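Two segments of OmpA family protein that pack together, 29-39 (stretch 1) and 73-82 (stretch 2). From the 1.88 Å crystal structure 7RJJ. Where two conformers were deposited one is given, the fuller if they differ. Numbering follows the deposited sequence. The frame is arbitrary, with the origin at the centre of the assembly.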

# COMPACT_ATOMS: atom_id res chain seq x y z
N ARG A 29 9.22 -4.27 6.78
CA ARG A 29 7.76 -3.98 6.78
C ARG A 29 7.07 -4.73 5.64
O ARG A 29 5.90 -5.19 5.83
CB ARG A 29 7.51 -2.47 6.68
CG ARG A 29 7.68 -1.73 8.00
CD ARG A 29 7.73 -0.22 7.83
NE ARG A 29 8.97 0.21 7.19
CZ ARG A 29 9.34 1.47 7.02
NH1 ARG A 29 8.57 2.46 7.44
NH2 ARG A 29 10.50 1.75 6.43
N LEU A 30 7.75 -4.87 4.50
CA LEU A 30 7.17 -5.62 3.36
C LEU A 30 7.05 -7.10 3.72
O LEU A 30 5.97 -7.70 3.47
CB LEU A 30 8.06 -5.43 2.13
CG LEU A 30 8.02 -4.04 1.51
CD1 LEU A 30 9.17 -3.87 0.51
CD2 LEU A 30 6.68 -3.78 0.85
N VAL A 31 8.14 -7.68 4.24
CA VAL A 31 8.13 -9.12 4.60
C VAL A 31 7.00 -9.35 5.62
O VAL A 31 6.28 -10.39 5.48
CB VAL A 31 9.51 -9.60 5.11
CG1 VAL A 31 9.44 -10.97 5.77
CG2 VAL A 31 10.55 -9.60 3.99
N SER A 32 6.81 -8.40 6.55
CA SER A 32 5.76 -8.56 7.59
C SER A 32 4.37 -8.67 6.95
O SER A 32 3.57 -9.57 7.36
CB SER A 32 5.82 -7.44 8.60
OG SER A 32 4.80 -7.61 9.56
N SER A 33 4.08 -7.81 5.97
CA SER A 33 2.78 -7.86 5.25
C SER A 33 2.68 -9.17 4.47
O SER A 33 1.59 -9.76 4.46
CB SER A 33 2.62 -6.69 4.32
OG SER A 33 2.56 -5.48 5.05
N LEU A 34 3.79 -9.56 3.84
CA LEU A 34 3.86 -10.80 3.03
C LEU A 34 3.44 -12.00 3.88
O LEU A 34 2.62 -12.80 3.44
CB LEU A 34 5.27 -10.96 2.46
CG LEU A 34 5.51 -12.25 1.68
CD1 LEU A 34 4.55 -12.36 0.50
CD2 LEU A 34 6.95 -12.33 1.20
N MSE A 35 4.01 -12.10 5.09
CA MSE A 35 3.70 -13.22 5.96
C MSE A 35 2.20 -13.23 6.28
O MSE A 35 1.55 -14.29 6.22
CB MSE A 35 4.59 -13.18 7.21
CG MSE A 35 5.82 -14.05 7.07
SE MSE A 35 7.26 -13.56 8.30
CE MSE A 35 7.16 -11.71 8.95
N ASP A 36 1.64 -12.05 6.55
CA ASP A 36 0.21 -11.94 6.82
C ASP A 36 -0.59 -12.40 5.59
O ASP A 36 -1.63 -13.06 5.78
CB ASP A 36 -0.19 -10.51 7.22
CG ASP A 36 0.37 -10.05 8.56
OD1 ASP A 36 0.65 -10.91 9.40
OD2 ASP A 36 0.52 -8.83 8.75
N ILE A 37 -0.12 -12.06 4.39
CA ILE A 37 -0.77 -12.48 3.11
C ILE A 37 -0.67 -14.01 2.96
O ILE A 37 -1.70 -14.64 2.60
CB ILE A 37 -0.16 -11.74 1.90
CG1 ILE A 37 -0.65 -10.29 1.86
CG2 ILE A 37 -0.46 -12.47 0.60
CD1 ILE A 37 0.16 -9.36 0.99
N LYS A 38 0.50 -14.58 3.28
CA LYS A 38 0.74 -16.03 3.10
C LYS A 38 -0.16 -16.83 4.04
O LYS A 38 -0.51 -17.96 3.67
CB LYS A 38 2.23 -16.36 3.31
CG LYS A 38 3.16 -15.79 2.25
CD LYS A 38 2.99 -16.44 0.90
CE LYS A 38 3.80 -15.77 -0.18
NZ LYS A 38 3.81 -16.58 -1.43
N ALA A 39 -0.56 -16.25 5.17
CA ALA A 39 -1.41 -16.98 6.14
C ALA A 39 -2.86 -17.02 5.65
O ALA A 39 -3.65 -17.77 6.26
CB ALA A 39 -1.31 -16.34 7.50
N ASP A 73 3.68 -5.21 -7.02
CA ASP A 73 4.80 -5.79 -7.81
C ASP A 73 5.80 -6.50 -6.88
O ASP A 73 6.27 -7.59 -7.25
CB ASP A 73 5.54 -4.72 -8.62
CG ASP A 73 4.77 -4.11 -9.78
OD1 ASP A 73 3.61 -4.51 -10.00
OD2 ASP A 73 5.36 -3.24 -10.46
N TRP A 74 6.09 -5.91 -5.72
CA TRP A 74 7.05 -6.57 -4.79
C TRP A 74 6.45 -7.88 -4.28
O TRP A 74 7.11 -8.92 -4.31
CB TRP A 74 7.41 -5.63 -3.63
CG TRP A 74 8.52 -6.14 -2.77
CD1 TRP A 74 9.84 -5.81 -2.87
CD2 TRP A 74 8.41 -7.06 -1.67
NE1 TRP A 74 10.56 -6.45 -1.90
CE2 TRP A 74 9.72 -7.24 -1.16
CE3 TRP A 74 7.36 -7.75 -1.07
CZ2 TRP A 74 9.98 -8.07 -0.07
CZ3 TRP A 74 7.62 -8.57 0.00
CH2 TRP A 74 8.91 -8.73 0.49
N MSE A 75 5.19 -7.84 -3.84
CA MSE A 75 4.55 -9.02 -3.29
C MSE A 75 4.48 -10.13 -4.34
O MSE A 75 4.69 -11.30 -4.03
CB MSE A 75 3.14 -8.68 -2.81
CG MSE A 75 3.09 -7.68 -1.69
SE MSE A 75 3.81 -8.37 -0.02
CE MSE A 75 3.95 -6.70 0.98
N ARG A 76 4.23 -9.76 -5.58
CA ARG A 76 4.08 -10.77 -6.66
C ARG A 76 5.45 -11.31 -7.07
O ARG A 76 5.60 -12.52 -7.11
CB ARG A 76 3.39 -10.14 -7.87
CG ARG A 76 3.31 -11.00 -9.12
CD ARG A 76 2.97 -10.11 -10.30
NE ARG A 76 4.02 -9.16 -10.60
CZ ARG A 76 3.85 -8.00 -11.21
NH1 ARG A 76 2.64 -7.61 -11.58
NH2 ARG A 76 4.89 -7.22 -11.45
N ASP A 77 6.40 -10.43 -7.32
CA ASP A 77 7.72 -10.83 -7.88
C ASP A 77 8.66 -11.32 -6.77
O ASP A 77 9.32 -12.36 -6.98
CB ASP A 77 8.31 -9.69 -8.71
CG ASP A 77 7.47 -9.33 -9.93
OD1 ASP A 77 6.63 -10.16 -10.34
OD2 ASP A 77 7.64 -8.21 -10.45
N THR A 78 8.75 -10.60 -5.65
CA THR A 78 9.65 -11.01 -4.54
C THR A 78 8.92 -11.98 -3.60
O THR A 78 9.60 -12.87 -3.05
CB THR A 78 10.18 -9.78 -3.80
OG1 THR A 78 10.87 -9.00 -4.77
CG2 THR A 78 11.10 -10.11 -2.66
N GLY A 79 7.59 -11.85 -3.44
CA GLY A 79 6.81 -12.69 -2.51
C GLY A 79 6.08 -13.85 -3.18
O GLY A 79 5.41 -14.64 -2.42
N ASP A 80 6.33 -14.02 -4.51
CA ASP A 80 5.71 -15.15 -5.27
C ASP A 80 4.21 -15.27 -5.01
O ASP A 80 3.71 -16.40 -4.99
CB ASP A 80 6.41 -16.48 -4.97
CG ASP A 80 7.82 -16.56 -5.53
OD1 ASP A 80 8.62 -15.64 -5.24
OD2 ASP A 80 8.09 -17.52 -6.28
N VAL A 81 3.52 -14.14 -4.81
CA VAL A 81 2.03 -14.16 -4.65
C VAL A 81 1.42 -14.08 -6.05
O VAL A 81 1.84 -13.24 -6.84
CB VAL A 81 1.55 -12.99 -3.75
CG1 VAL A 81 0.04 -12.99 -3.58
CG2 VAL A 81 2.26 -13.00 -2.40
N PRO A 82 0.47 -14.97 -6.43
CA PRO A 82 -0.12 -14.92 -7.77
C PRO A 82 -0.67 -13.52 -8.12
O PRO A 82 -1.26 -12.89 -7.26
CB PRO A 82 -1.22 -15.99 -7.73
CG PRO A 82 -0.76 -16.95 -6.64
CD PRO A 82 -0.06 -16.08 -5.62

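The most unusual feature of this contact is a glycine that lets a leucine reach the backbone of the opposing segment. At Gly 79, in the turn before Asp 80, Leu 34 CD2 comes within 3.7 Å of Gly 79 CA. A CB in ideal position here would point toward stretch 1 and lie only 2.6 Å from Leu 34 CD1, a clash. With no side chain at Gly 79, Leu 34 can lie directly against the backbone; Leu 34 CA and Gly 79 CA are 6.6 Å apart.

The same turn offers a polar anchor. Lys 38, one helical turn after Leu 34, starts sideways from its CA, but its extended outer portion brings the amine back to the turn, where Lys 38 NZ donates the one hydrogen bond between the stretches, 2.7 Å to Gly 79 O. A long, flexible side chain suits this surface position: its charged end meets a carbonyl, while its methylenes can cover apolar neighbours, as Lys 38 CE does at 3.9 Å from Val 81 CG2.

Deeper in, selenomethionine Met 75 acts as a knob in a hole formed by Leu 30, Ser 33, Leu 34 and Ile 37. Its CB leaves sideways, yet the m, m, t conformation carries the end of the chain up to the helix of stretch 1. Met 75 SE lies 3.9 Å from both Leu 34 CB and Ile 37 CD1, and the methyl Met 75 CE packs on Ser 33 CB at 3.6 Å. An unbranched, pliable chain can thread such a hole.

Trp 74 packs against Leu 30, Val 31 and Leu 34. Leu 30 CB sits over one face of the Trp 74 six-membered ring, 3.7 Å from the centroid and only 8° off the normal, a CH-pi contact that pairs a polarizable aromatic face with an aliphatic carbon. Val 31 meets the ring at its edge, Val 31 CG2 lying 4.0 Å from Trp 74 CH2; Leu 34 CD2 approaches Trp 74 CZ3 at the same distance.

At the other end, the chain turns through Asp 80, whose positive phi marks its departure from helical geometry, and Val 81 then points back toward stretch 1. Val 81 CG2 lies 3.8 Å from Leu 34 CD1 and 4.1 Å from Ile 37 CG2, so a compact branched residue closes the apolar layer. The helix axes, crossing at -62°, stay at least 10.7 Å apart, a gap bridged by large side chains such as Trp 74 and Met 75. Together the stretches bury 485 Å², mostly through apolar packing.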